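Local coordinates for protein methylmalonyl-CoA carboxyltransferase 5S subunit (Propionibacterium freudenreichii subsp. shermanii, PDB 1RQB) that transfers the carboxyl group from biotin of the 1.3S subunit to pyruvate, forming oxaloacetate, and binds one cobalt ion per subunit, at residues Asp73-Ile76 and Asn80-Pro83; Gln106-Tyr111 and Asp120-Lys125; Arg112-Glu117 and Tyr453-Gln458; Ile164-Ser169 and Glu175-Leu180; Pro428-Gln433 and Gly445-Val450. All coordinates share one frame; numbering follows the deposited sequence.

How the contacts relate
Contacts 1, 2 and 4 each join a stretch of the TIM-barrel region to a near neighbour in sequence, contact 3 ties the barrel to the carboxylase domain, and contact 5 lies within that domain. Contacts 1 to 4 are buried; contact 5 is only partly so; waters bridge contacts 1, 3 and 5. Helix 116-128 serves contacts 2 and 3, helix 447-455 contacts 3 and 5. Contact 4 stands apart, its centre about 25 Å or more from the other centres. The chemistry shifts accordingly: a backbone bond and proline packing in contact 1, purely apolar packing in contact 2, tyrosine hydroxyls on carbonyls in contacts 3 and 4, and an indole face in contact 5.

Contact 1: Asp73-Ile76 and Asn80-Pro83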
# COMPACT_ATOMS: atom_id res chain seq x y z
N ASP A 73 -4.03 -26.97 -8.47
CA ASP A 73 -5.26 -26.91 -9.28
C ASP A 73 -5.03 -26.05 -10.53
O ASP A 73 -5.40 -26.45 -11.63
CB ASP A 73 -6.40 -26.29 -8.46
CG ASP A 73 -7.64 -26.02 -9.31
OD1 ASP A 73 -8.40 -26.97 -9.56
OD2 ASP A 73 -7.83 -24.87 -9.75
N SER A 74 -4.43 -24.88 -10.37
CA SER A 74 -4.23 -23.98 -11.52
C SER A 74 -3.36 -24.63 -12.60
O SER A 74 -3.62 -24.49 -13.79
CB SER A 74 -3.59 -22.67 -11.09
OG SER A 74 -3.46 -21.81 -12.21
N CYS A 75 -2.31 -25.32 -12.17
CA CYS A 75 -1.40 -25.96 -13.13
C CYS A 75 -2.16 -26.93 -14.04
O CYS A 75 -2.04 -26.87 -15.26
CB CYS A 75 -0.31 -26.74 -12.39
SG CYS A 75 1.08 -25.72 -11.83
N ILE A 76 -2.95 -27.83 -13.46
CA ILE A 76 -3.61 -28.85 -14.28
C ILE A 76 -4.93 -28.37 -14.88
O ILE A 76 -5.38 -28.90 -15.89
CB ILE A 76 -3.90 -30.12 -13.48
CG1 ILE A 76 -4.93 -29.82 -12.40
CG2 ILE A 76 -2.62 -30.67 -12.86
CD1 ILE A 76 -5.31 -31.02 -11.58
N ASN A 80 -2.24 -26.46 -18.20
CA ASN A 80 -1.79 -27.74 -18.77
C ASN A 80 -0.35 -28.01 -18.34
O ASN A 80 0.49 -28.40 -19.15
CB ASN A 80 -1.87 -27.71 -20.31
CG ASN A 80 -1.68 -29.10 -20.92
OD1 ASN A 80 -2.38 -30.04 -20.56
ND2 ASN A 80 -0.72 -29.22 -21.84
N GLU A 81 -0.09 -27.83 -17.06
CA GLU A 81 1.26 -28.02 -16.51
C GLU A 81 1.22 -29.05 -15.38
O GLU A 81 0.28 -29.08 -14.59
CB GLU A 81 1.76 -26.68 -15.95
CG GLU A 81 3.16 -26.73 -15.37
CD GLU A 81 3.62 -25.38 -14.87
OE1 GLU A 81 2.95 -24.37 -15.18
OE2 GLU A 81 4.66 -25.32 -14.18
N ASP A 82 2.23 -29.91 -15.32
CA ASP A 82 2.28 -30.91 -14.25
C ASP A 82 2.89 -30.22 -13.02
O ASP A 82 4.04 -29.78 -13.07
CB ASP A 82 3.16 -32.10 -14.66
CG ASP A 82 3.03 -33.28 -13.71
OD1 ASP A 82 2.82 -33.05 -12.50
OD2 ASP A 82 3.15 -34.44 -14.17
N PRO A 83 2.13 -30.11 -11.92
CA PRO A 83 2.63 -29.45 -10.70
C PRO A 83 3.93 -30.07 -10.18
O PRO A 83 4.77 -29.39 -9.60
CB PRO A 83 1.49 -29.64 -9.70
CG PRO A 83 0.29 -29.94 -10.54
CD PRO A 83 0.83 -30.75 -11.68
O HOH W 1 -4.90 -27.19 -18.29
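N80 meets the end of helix 71-77 through its backbone: water 1 accepts from N80 N and donates to I76 O, so the last turn of the helix is joined to the departing chain. N80 has left helical geometry with a positive phi (46°), which swings the chain back along the helix, while its side-chain amide goes to G470 O and H466 O. E81 makes the direct bond. Its N donates to C75 O at 2.8 Å, almost straight at 173°, although the donor stands above the carbonyl plane and not on a lone pair. The E81 side chain is fully extended, with CG anti to the backbone N (chi1 -179°), and this sets its carboxylate carbon CD 4.0 Å from C75 SG, while OE1 forms a salt bridge with R86. D82 turns away from helix 71-77 and caps the start of helix 83-93 at W84 N. P83 closes the contact with its ring: CG lies 3.7 Å from C75 CB, and CD lies 3.6 Å from I76 CG2, where the two side chains cross at about a right angle. One carbonyl at the helix end is thus satisfied by a backbone N beyond the turn and another by water, so the polar groups of the turn are paired through backbone and water, and the buried side chains meet through carbon and sulfur.

Contact 2: Gln106-Tyr111 and Asp120-Lys125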
# COMPACT_ATOMS: atom_id res chain seq x y z
N GLN A 106 -5.45 -32.54 6.43
CA GLN A 106 -6.04 -33.81 5.97
C GLN A 106 -6.67 -33.66 4.59
O GLN A 106 -6.90 -34.66 3.90
CB GLN A 106 -7.09 -34.28 6.99
CG GLN A 106 -7.39 -35.78 6.93
CD GLN A 106 -6.23 -36.59 7.48
OE1 GLN A 106 -5.53 -36.14 8.39
NE2 GLN A 106 -6.02 -37.78 6.93
N ASN A 107 -6.96 -32.43 4.16
CA ASN A 107 -7.56 -32.19 2.84
C ASN A 107 -6.47 -32.09 1.77
O ASN A 107 -6.77 -32.05 0.57
CB ASN A 107 -8.34 -30.87 2.81
CG ASN A 107 -9.66 -30.97 3.53
OD1 ASN A 107 -9.73 -30.83 4.75
ND2 ASN A 107 -10.72 -31.21 2.78
N LEU A 108 -5.23 -32.04 2.21
CA LEU A 108 -4.07 -31.89 1.31
C LEU A 108 -4.34 -30.69 0.41
O LEU A 108 -4.62 -29.60 0.90
CB LEU A 108 -3.87 -33.18 0.50
CG LEU A 108 -3.54 -34.41 1.36
CD1 LEU A 108 -3.52 -35.67 0.49
CD2 LEU A 108 -2.19 -34.21 2.06
N LEU A 109 -4.24 -30.86 -0.90
CA LEU A 109 -4.51 -29.73 -1.81
C LEU A 109 -5.84 -29.99 -2.51
O LEU A 109 -6.21 -29.29 -3.45
CB LEU A 109 -3.39 -29.60 -2.85
CG LEU A 109 -2.00 -29.33 -2.29
CD1 LEU A 109 -0.99 -29.22 -3.42
CD2 LEU A 109 -2.03 -28.05 -1.46
N GLY A 110 -6.55 -31.00 -2.00
CA GLY A 110 -7.81 -31.44 -2.57
C GLY A 110 -9.11 -30.84 -2.06
O GLY A 110 -9.11 -29.82 -1.37
N TYR A 111 -10.20 -31.53 -2.36
CA TYR A 111 -11.56 -31.06 -2.07
C TYR A 111 -12.20 -31.77 -0.88
O TYR A 111 -13.34 -31.45 -0.52
CB TYR A 111 -12.41 -31.29 -3.32
CG TYR A 111 -12.63 -32.77 -3.62
CD1 TYR A 111 -13.82 -33.41 -3.24
CD2 TYR A 111 -11.63 -33.54 -4.21
CE1 TYR A 111 -13.99 -34.78 -3.45
CE2 TYR A 111 -11.80 -34.91 -4.42
CZ TYR A 111 -12.98 -35.52 -4.04
OH TYR A 111 -13.14 -36.88 -4.22
N ASP A 120 0.02 -39.58 3.87
CA ASP A 120 1.41 -40.06 4.03
C ASP A 120 2.13 -40.05 2.68
O ASP A 120 3.26 -39.56 2.58
CB ASP A 120 1.45 -41.49 4.59
CG ASP A 120 1.38 -41.53 6.10
OD1 ASP A 120 2.16 -40.78 6.75
OD2 ASP A 120 0.57 -42.32 6.66
N ARG A 121 1.49 -40.58 1.65
CA ARG A 121 2.11 -40.66 0.32
C ARG A 121 2.33 -39.28 -0.29
O ARG A 121 3.35 -39.06 -0.95
CB ARG A 121 1.27 -41.51 -0.62
CG ARG A 121 1.30 -42.99 -0.24
CD ARG A 121 0.46 -43.80 -1.20
NE ARG A 121 0.55 -45.24 -0.95
CZ ARG A 121 1.50 -46.03 -1.44
NH1 ARG A 121 2.47 -45.52 -2.20
NH2 ARG A 121 1.49 -47.33 -1.18
N PHE A 122 1.40 -38.35 -0.10
CA PHE A 122 1.56 -37.01 -0.68
C PHE A 122 2.76 -36.31 -0.06
O PHE A 122 3.61 -35.75 -0.75
CB PHE A 122 0.31 -36.16 -0.45
CG PHE A 122 0.40 -34.78 -1.09
CD1 PHE A 122 -0.08 -34.57 -2.37
CD2 PHE A 122 1.03 -33.73 -0.42
CE1 PHE A 122 0.06 -33.31 -3.00
CE2 PHE A 122 1.18 -32.46 -1.04
CZ PHE A 122 0.69 -32.26 -2.33
N VAL A 123 2.83 -36.33 1.26
CA VAL A 123 3.93 -35.66 1.97
C VAL A 123 5.26 -36.31 1.58
O VAL A 123 6.25 -35.62 1.32
CB VAL A 123 3.71 -35.71 3.48
CG1 VAL A 123 4.94 -35.22 4.22
CG2 VAL A 123 2.50 -34.86 3.84
N ASP A 124 5.28 -37.64 1.53
CA ASP A 124 6.50 -38.37 1.16
C ASP A 124 6.99 -37.95 -0.23
O ASP A 124 8.18 -37.68 -0.40
CB ASP A 124 6.26 -39.89 1.21
CG ASP A 124 7.44 -40.69 0.67
OD1 ASP A 124 7.38 -41.12 -0.50
OD2 ASP A 124 8.43 -40.87 1.42
N LYS A 125 6.11 -37.91 -1.22
CA LYS A 125 6.51 -37.52 -2.58
C LYS A 125 6.89 -36.04 -2.65
O LYS A 125 7.80 -35.66 -3.40
CB LYS A 125 5.40 -37.84 -3.60
CG LYS A 125 5.31 -39.32 -3.93
CD LYS A 125 6.62 -39.75 -4.60
CE LYS A 125 6.66 -41.23 -4.91
NZ LYS A 125 7.98 -41.62 -5.48
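L108 and L109 are the two residues that reach F122 on helix 116-128, and they sit at the corner of a type II' beta turn running from N107 to G110. The turn is closed by G110 N donating to N107 O at 2.8 Å. L108, with the positive phi (52°) of the first corner position, brings both methyls to the root of the phenylalanine: L108 CD1 lies 4.0 Å from F122 CB, and L108 CD2 leans obliquely on the ring near F122 CD2. The two side chains run past each other in opposite directions. L109 takes the far end, its CD1 3.6 Å from F122 CZ, and crosses F122 at about a right angle. F122 reaches this far because CG is anti to its backbone N (chi1 -178°). L103 of strand 99-103 touches all three residues, and L455 touches L108 and F122. Strand 99-103, the loop leaving it and helix 116-128 are one beta-alpha unit of the TIM barrel, and this packing joins loop to helix, with L109 about 8 Å from the substrate-binding R33 and A70, side chain to side chain.

Contact 3: Arg112-Glu117 and Tyr453-Gln458; sequences RHYNDE and YALFPQ
Y114 and A454 share the one direct polar bond between these segments: Y114 OH donates to A454 O at 3.0 Å, with the donor standing 35° out of the carbonyl plane. Water 2 gives A454 O a second grip, donating to it at 2.8 Å while accepting from R112 NH2. Two apolar contacts flank the bond. L455 CD2 comes obliquely to the ring, 4.0 Å from Y114 CZ, the two side chains crossing at about a right angle, and A454 CB approaches CE2 of Y114 from the helix. Within 112-117 the ring tilts one carbon over a flat group: Y114 CE2 lies 3.5 Å above the centre of the R112 guanidinium. A phenylalanine at Y114 would probably keep much of this packing but leave A454 O with water 2 and no tyrosine hydroxyl. Two donors converging on a carbonyl near the end of helix 447-455 mean that a polar bond, backed by a water-held arginine in salt bridge with E429, ties the barrel to the carboxylase domain.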
# COMPACT_ATOMS: atom_id res chain seq x y z
N ARG A 112 -11.53 -32.74 -0.25
CA ARG A 112 -12.14 -33.43 0.89
C ARG A 112 -11.06 -34.01 1.81
O ARG A 112 -9.87 -33.95 1.51
CB ARG A 112 -13.00 -34.61 0.42
CG ARG A 112 -12.18 -35.69 -0.33
CD ARG A 112 -13.02 -36.89 -0.72
NE ARG A 112 -12.29 -37.84 -1.56
CZ ARG A 112 -11.52 -38.84 -1.11
NH1 ARG A 112 -11.37 -39.04 0.19
NH2 ARG A 112 -10.93 -39.65 -1.98
N HIS A 113 -11.49 -34.56 2.93
CA HIS A 113 -10.53 -35.21 3.83
C HIS A 113 -10.15 -36.54 3.19
O HIS A 113 -10.99 -37.21 2.60
CB HIS A 113 -11.17 -35.48 5.20
CG HIS A 113 -11.36 -34.26 6.03
ND1 HIS A 113 -11.05 -34.21 7.38
CD2 HIS A 113 -11.81 -33.02 5.71
CE1 HIS A 113 -11.30 -33.00 7.84
NE2 HIS A 113 -11.75 -32.26 6.85
N TYR A 114 -8.87 -36.90 3.28
CA TYR A 114 -8.42 -38.18 2.71
C TYR A 114 -7.99 -39.12 3.84
O TYR A 114 -7.69 -38.68 4.95
CB TYR A 114 -7.22 -37.98 1.78
CG TYR A 114 -7.56 -37.20 0.54
CD1 TYR A 114 -7.54 -35.81 0.54
CD2 TYR A 114 -7.99 -37.86 -0.61
CE1 TYR A 114 -7.94 -35.09 -0.58
CE2 TYR A 114 -8.40 -37.15 -1.73
CZ TYR A 114 -8.38 -35.77 -1.70
OH TYR A 114 -8.82 -35.06 -2.79
N ASN A 115 -7.97 -40.41 3.53
CA ASN A 115 -7.50 -41.42 4.49
C ASN A 115 -6.03 -41.12 4.77
O ASN A 115 -5.32 -40.59 3.92
CB ASN A 115 -7.68 -42.83 3.90
CG ASN A 115 -6.93 -43.90 4.68
OD1 ASN A 115 -5.74 -44.10 4.46
ND2 ASN A 115 -7.62 -44.58 5.59
N ASP A 116 -5.59 -41.45 5.98
CA ASP A 116 -4.22 -41.18 6.43
C ASP A 116 -3.15 -41.66 5.44
O ASP A 116 -2.11 -41.02 5.31
CB ASP A 116 -3.96 -41.83 7.80
CG ASP A 116 -4.62 -41.06 8.96
OD1 ASP A 116 -4.97 -39.87 8.77
OD2 ASP A 116 -4.76 -41.63 10.06
N GLU A 117 -3.39 -42.77 4.73
CA GLU A 117 -2.37 -43.30 3.81
C GLU A 117 -2.15 -42.35 2.63
O GLU A 117 -1.04 -42.27 2.10
CB GLU A 117 -2.77 -44.67 3.27
CG GLU A 117 -3.92 -44.63 2.28
CD GLU A 117 -4.40 -46.01 1.86
OE1 GLU A 117 -3.60 -46.98 1.90
OE2 GLU A 117 -5.57 -46.12 1.47
N TYR A 453 -4.88 -37.63 -9.61
CA TYR A 453 -6.23 -38.18 -9.82
C TYR A 453 -7.03 -38.16 -8.51
O TYR A 453 -8.21 -37.83 -8.50
CB TYR A 453 -6.15 -39.62 -10.33
CG TYR A 453 -7.51 -40.26 -10.46
CD1 TYR A 453 -8.39 -39.87 -11.47
CD2 TYR A 453 -7.94 -41.22 -9.53
CE1 TYR A 453 -9.68 -40.42 -11.55
CE2 TYR A 453 -9.22 -41.77 -9.61
CZ TYR A 453 -10.08 -41.36 -10.62
OH TYR A 453 -11.35 -41.88 -10.68
N ALA A 454 -6.39 -38.50 -7.40
CA ALA A 454 -7.09 -38.52 -6.10
C ALA A 454 -7.51 -37.10 -5.69
O ALA A 454 -8.57 -36.91 -5.11
CB ALA A 454 -6.18 -39.13 -5.03
N LEU A 455 -6.66 -36.12 -6.00
CA LEU A 455 -6.93 -34.73 -5.60
C LEU A 455 -7.92 -34.04 -6.53
O LEU A 455 -8.74 -33.24 -6.07
CB LEU A 455 -5.61 -33.94 -5.58
CG LEU A 455 -4.59 -34.37 -4.53
CD1 LEU A 455 -3.26 -33.66 -4.76
CD2 LEU A 455 -5.13 -34.06 -3.16
N PHE A 456 -7.86 -34.33 -7.83
CA PHE A 456 -8.74 -33.66 -8.80
C PHE A 456 -9.26 -34.68 -9.82
O PHE A 456 -8.91 -34.65 -10.99
CB PHE A 456 -7.95 -32.54 -9.51
CG PHE A 456 -7.44 -31.47 -8.57
CD1 PHE A 456 -6.16 -31.55 -8.03
CD2 PHE A 456 -8.29 -30.45 -8.15
CE1 PHE A 456 -5.73 -30.63 -7.08
CE2 PHE A 456 -7.87 -29.52 -7.20
CZ PHE A 456 -6.59 -29.61 -6.67
N PRO A 457 -10.15 -35.57 -9.37
CA PRO A 457 -10.74 -36.62 -10.22
C PRO A 457 -11.35 -36.17 -11.54
O PRO A 457 -11.26 -36.88 -12.55
CB PRO A 457 -11.82 -37.24 -9.32
CG PRO A 457 -11.43 -36.86 -7.94
CD PRO A 457 -10.82 -35.50 -8.06
N GLN A 458 -11.97 -34.99 -11.54
CA GLN A 458 -12.68 -34.47 -12.72
C GLN A 458 -11.75 -33.75 -13.70
O GLN A 458 -12.10 -33.58 -14.86
CB GLN A 458 -13.78 -33.52 -12.27
CG GLN A 458 -14.70 -34.10 -11.19
CD GLN A 458 -15.36 -35.40 -11.60
OE1 GLN A 458 -15.72 -36.22 -10.76
NE2 GLN A 458 -15.53 -35.60 -12.91
O HOH W 2 -10.85 -38.51 -4.83

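Contact 4: Ile164-Ser169 and Glu175-Leu180; sequences ICYTIS and EGYVKL
The backbone of 164-169 runs extended past helix 174-186, drawing nearest where I164 CA and L180 CA lie 7.2 Å apart. This is a beta-alpha unit of the TIM barrel: the chain leaves strand 159-163, passes through this loop and returns as the helix. Y177 carries most of the contact, reaching from the helix across the loop with CG anti to its carbonyl carbon (chi1 -70°). At the near end of its ring I164 CG2 sits 3.5 Å from Y177 CD2, approaching obliquely. The same methyl lies 4.1 Å from L180 CD1, as the I164 and L180 side chains slide past each other in opposite directions. Farther out, the Y166 ring meets that of Y177 with planes at 35°, CE1 to CE1 at 3.6 Å, and I209 of helix 203-217 touches both tyrosines. A leucine in place of Y177 would probably leave T167 O without its hydroxyl partner and open a gap beside the Y166 ring. C165 turns away from the helix, its side chain about 9 Å from the cobalt ion. The polar end of the contact is the Y177 hydroxyl itself, which donates to T167 O at 2.8 Å, tilted 23° from the carbonyl plane of T167, while T167 O lies at the edge of the Y177 ring, near its plane.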
# COMPACT_ATOMS: atom_id res chain seq x y z
N ILE A 164 -1.84 -21.29 12.59
CA ILE A 164 -3.00 -20.76 13.30
C ILE A 164 -3.62 -19.70 12.39
O ILE A 164 -2.96 -18.73 12.03
CB ILE A 164 -2.60 -20.05 14.61
CG1 ILE A 164 -2.04 -21.06 15.61
CG2 ILE A 164 -3.82 -19.33 15.20
CD1 ILE A 164 -1.36 -20.39 16.79
N CYS A 165 -4.86 -19.91 11.96
CA CYS A 165 -5.53 -18.91 11.12
C CYS A 165 -6.11 -17.85 12.05
O CYS A 165 -6.92 -18.15 12.93
CB CYS A 165 -6.65 -19.53 10.28
SG CYS A 165 -6.04 -20.61 8.97
N TYR A 166 -5.66 -16.62 11.85
CA TYR A 166 -6.10 -15.50 12.70
C TYR A 166 -7.46 -14.99 12.22
O TYR A 166 -7.72 -14.85 11.02
CB TYR A 166 -5.11 -14.34 12.63
CG TYR A 166 -5.53 -13.18 13.50
CD1 TYR A 166 -5.40 -13.25 14.89
CD2 TYR A 166 -6.12 -12.04 12.95
CE1 TYR A 166 -5.83 -12.20 15.70
CE2 TYR A 166 -6.56 -10.99 13.75
CZ TYR A 166 -6.41 -11.07 15.13
OH TYR A 166 -6.83 -10.04 15.94
N THR A 167 -8.33 -14.71 13.17
CA THR A 167 -9.63 -14.11 12.81
C THR A 167 -10.09 -13.26 13.99
O THR A 167 -9.46 -13.25 15.05
CB THR A 167 -10.72 -15.18 12.47
OG1 THR A 167 -11.92 -14.52 12.06
CG2 THR A 167 -11.04 -16.05 13.68
N ILE A 168 -11.15 -12.50 13.76
CA ILE A 168 -11.75 -11.69 14.84
C ILE A 168 -13.16 -12.24 15.05
O ILE A 168 -13.92 -12.41 14.10
CB ILE A 168 -11.80 -10.19 14.48
CG1 ILE A 168 -10.37 -9.62 14.41
CG2 ILE A 168 -12.58 -9.42 15.53
CD1 ILE A 168 -10.30 -8.18 13.93
N SER A 169 -13.49 -12.56 16.29
CA SER A 169 -14.83 -13.07 16.62
C SER A 169 -14.97 -13.06 18.14
O SER A 169 -13.99 -12.97 18.87
CB SER A 169 -15.04 -14.50 16.12
OG SER A 169 -14.65 -15.43 17.11
N GLU A 175 -5.51 -15.63 24.67
CA GLU A 175 -5.36 -16.88 25.42
C GLU A 175 -5.73 -18.07 24.52
O GLU A 175 -5.13 -19.14 24.61
CB GLU A 175 -6.24 -16.87 26.68
CG GLU A 175 -6.15 -18.15 27.51
CD GLU A 175 -6.91 -18.05 28.82
OE1 GLU A 175 -8.13 -17.78 28.79
OE2 GLU A 175 -6.29 -18.25 29.89
N GLY A 176 -6.72 -17.88 23.65
CA GLY A 176 -7.12 -18.95 22.77
C GLY A 176 -6.02 -19.29 21.77
O GLY A 176 -5.79 -20.45 21.46
N TYR A 177 -5.33 -18.27 21.27
CA TYR A 177 -4.24 -18.49 20.30
C TYR A 177 -3.04 -19.13 20.99
O TYR A 177 -2.38 -20.00 20.43
CB TYR A 177 -3.86 -17.17 19.62
CG TYR A 177 -4.94 -16.66 18.69
CD1 TYR A 177 -5.46 -15.37 18.81
CD2 TYR A 177 -5.45 -17.48 17.68
CE1 TYR A 177 -6.48 -14.91 17.95
CE2 TYR A 177 -6.46 -17.03 16.82
CZ TYR A 177 -6.96 -15.75 16.96
OH TYR A 177 -7.92 -15.31 16.09
N VAL A 178 -2.75 -18.69 22.22
CA VAL A 178 -1.62 -19.25 22.98
C VAL A 178 -1.87 -20.74 23.22
O VAL A 178 -0.94 -21.55 23.18
CB VAL A 178 -1.46 -18.52 24.35
CG1 VAL A 178 -0.45 -19.24 25.23
CG2 VAL A 178 -0.99 -17.09 24.11
N LYS A 179 -3.13 -21.10 23.47
CA LYS A 179 -3.50 -22.50 23.70
C LYS A 179 -3.27 -23.31 22.42
O LYS A 179 -2.72 -24.41 22.46
CB LYS A 179 -4.99 -22.60 24.10
CG LYS A 179 -5.54 -24.03 24.13
CD LYS A 179 -7.04 -24.04 24.42
CE LYS A 179 -7.64 -25.42 24.26
NZ LYS A 179 -6.97 -26.45 25.09
N LEU A 180 -3.70 -22.76 21.29
CA LEU A 180 -3.54 -23.44 19.99
C LEU A 180 -2.05 -23.64 19.68
O LEU A 180 -1.64 -24.70 19.22
CB LEU A 180 -4.19 -22.62 18.86
CG LEU A 180 -5.43 -23.22 18.20
CD1 LEU A 180 -5.84 -22.33 17.03
CD2 LEU A 180 -5.13 -24.64 17.71

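Contact 5: Pro428-Gln433 and Gly445-Val450; sequences PEWEKQ and GTDEDV
Two helix starts of the carboxylase domain, those of 430-437 and 447-455, pack here round the indole of W430. V450 lies over one face: its CG1 stands 3.8 Å from the centroid of the six-membered ring and 20° off the normal, a CH-pi contact, and the closest ring atom is W430 CH2 at 3.6 Å. A chi1 of -176°, with CG opposite the backbone N, carries the indole across to the other helix. D447 comes to the ring edge instead, with OD1 in the plane 3.6 Å from W430 CZ2 and its carboxylate turned almost square to the indole, at 86°. Water 3 joins the same two groups, accepting from W430 NE1 and donating to D447 OD1 at 2.9 Å, so the indole N-H is satisfied. Q433 adds the aliphatic part, CB lying 4.0 Å from V450 CG1, while its bent chain lets NE2 donate to E429 OE2. On the other helix T446 OG1 caps the start by accepting from D449 N. Helix 116-128 borders the pair: R121 makes a cation-pi contact with W430, K125 touches D447 and E448, and E117 accepts from the backbone N of W430.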
# COMPACT_ATOMS: atom_id res chain seq x y z
N PRO A 428 -9.08 -47.37 3.81
CA PRO A 428 -7.93 -47.26 2.90
C PRO A 428 -8.50 -46.99 1.50
O PRO A 428 -9.56 -47.51 1.15
CB PRO A 428 -7.28 -48.63 3.02
CG PRO A 428 -7.54 -48.98 4.48
CD PRO A 428 -8.99 -48.56 4.66
N GLU A 429 -7.80 -46.19 0.69
CA GLU A 429 -8.33 -45.86 -0.64
C GLU A 429 -7.22 -45.82 -1.70
O GLU A 429 -7.51 -45.66 -2.88
CB GLU A 429 -9.04 -44.50 -0.58
CG GLU A 429 -8.15 -43.32 -0.11
CD GLU A 429 -8.86 -41.95 -0.16
OE1 GLU A 429 -9.20 -41.38 0.90
OE2 GLU A 429 -9.07 -41.44 -1.28
N TRP A 430 -5.96 -45.97 -1.30
CA TRP A 430 -4.87 -45.87 -2.27
C TRP A 430 -5.01 -46.88 -3.41
O TRP A 430 -4.87 -46.52 -4.58
CB TRP A 430 -3.50 -46.03 -1.59
CG TRP A 430 -2.36 -45.84 -2.56
CD1 TRP A 430 -1.56 -46.81 -3.10
CD2 TRP A 430 -1.91 -44.60 -3.13
NE1 TRP A 430 -0.65 -46.25 -3.96
CE2 TRP A 430 -0.84 -44.90 -4.00
CE3 TRP A 430 -2.32 -43.26 -2.99
CZ2 TRP A 430 -0.17 -43.91 -4.73
CZ3 TRP A 430 -1.64 -42.27 -3.72
CH2 TRP A 430 -0.58 -42.60 -4.58
N GLU A 431 -5.26 -48.15 -3.10
CA GLU A 431 -5.39 -49.17 -4.16
C GLU A 431 -6.52 -48.81 -5.13
O GLU A 431 -6.36 -48.95 -6.34
CB GLU A 431 -5.61 -50.56 -3.56
CG GLU A 431 -4.37 -51.46 -3.50
CD GLU A 431 -3.06 -50.74 -3.18
OE1 GLU A 431 -2.96 -50.11 -2.11
OE2 GLU A 431 -2.13 -50.81 -4.02
N LYS A 432 -7.65 -48.35 -4.60
CA LYS A 432 -8.79 -47.98 -5.45
C LYS A 432 -8.43 -46.79 -6.35
O LYS A 432 -8.79 -46.76 -7.52
CB LYS A 432 -9.99 -47.60 -4.56
CG LYS A 432 -11.20 -47.08 -5.32
CD LYS A 432 -12.29 -46.62 -4.34
CE LYS A 432 -13.49 -46.01 -5.05
NZ LYS A 432 -14.18 -46.98 -5.95
N GLN A 433 -7.74 -45.80 -5.78
CA GLN A 433 -7.34 -44.62 -6.56
C GLN A 433 -6.37 -45.03 -7.66
O GLN A 433 -6.50 -44.60 -8.81
CB GLN A 433 -6.66 -43.58 -5.65
CG GLN A 433 -7.55 -42.97 -4.56
CD GLN A 433 -8.65 -42.09 -5.11
OE1 GLN A 433 -8.64 -41.73 -6.29
NE2 GLN A 433 -9.60 -41.72 -4.26
N GLY A 445 1.83 -43.77 -14.74
CA GLY A 445 2.18 -44.79 -13.76
C GLY A 445 2.83 -44.41 -12.44
O GLY A 445 3.01 -45.26 -11.58
N THR A 446 3.15 -43.13 -12.25
CA THR A 446 3.82 -42.70 -11.01
C THR A 446 2.80 -42.43 -9.90
O THR A 446 1.62 -42.18 -10.16
CB THR A 446 4.62 -41.41 -11.22
OG1 THR A 446 3.72 -40.35 -11.57
CG2 THR A 446 5.65 -41.60 -12.33
N ASP A 447 3.26 -42.47 -8.65
CA ASP A 447 2.38 -42.16 -7.52
C ASP A 447 1.95 -40.70 -7.63
O ASP A 447 0.87 -40.32 -7.19
CB ASP A 447 3.11 -42.38 -6.18
CG ASP A 447 3.41 -43.86 -5.91
OD1 ASP A 447 2.80 -44.74 -6.54
OD2 ASP A 447 4.27 -44.13 -5.05
N GLU A 448 2.82 -39.87 -8.22
CA GLU A 448 2.49 -38.45 -8.40
C GLU A 448 1.20 -38.31 -9.22
O GLU A 448 0.34 -37.49 -8.90
CB GLU A 448 3.62 -37.69 -9.10
CG GLU A 448 4.87 -37.44 -8.27
CD GLU A 448 5.86 -38.59 -8.24
OE1 GLU A 448 7.02 -38.36 -7.84
OE2 GLU A 448 5.49 -39.73 -8.61
N ASP A 449 1.07 -39.11 -10.28
CA ASP A 449 -0.11 -39.07 -11.15
C ASP A 449 -1.33 -39.63 -10.41
O ASP A 449 -2.45 -39.16 -10.61
CB ASP A 449 0.14 -39.85 -12.44
CG ASP A 449 0.47 -38.94 -13.63
OD1 ASP A 449 0.99 -37.81 -13.43
OD2 ASP A 449 0.22 -39.36 -14.78
N VAL A 450 -1.13 -40.65 -9.57
CA VAL A 450 -2.27 -41.19 -8.80
C VAL A 450 -2.75 -40.10 -7.84
O VAL A 450 -3.95 -39.92 -7.63
CB VAL A 450 -1.87 -42.46 -8.00
CG1 VAL A 450 -3.04 -42.95 -7.15
CG2 VAL A 450 -1.43 -43.57 -8.97
O HOH W 3 1.95 -47.20 -5.36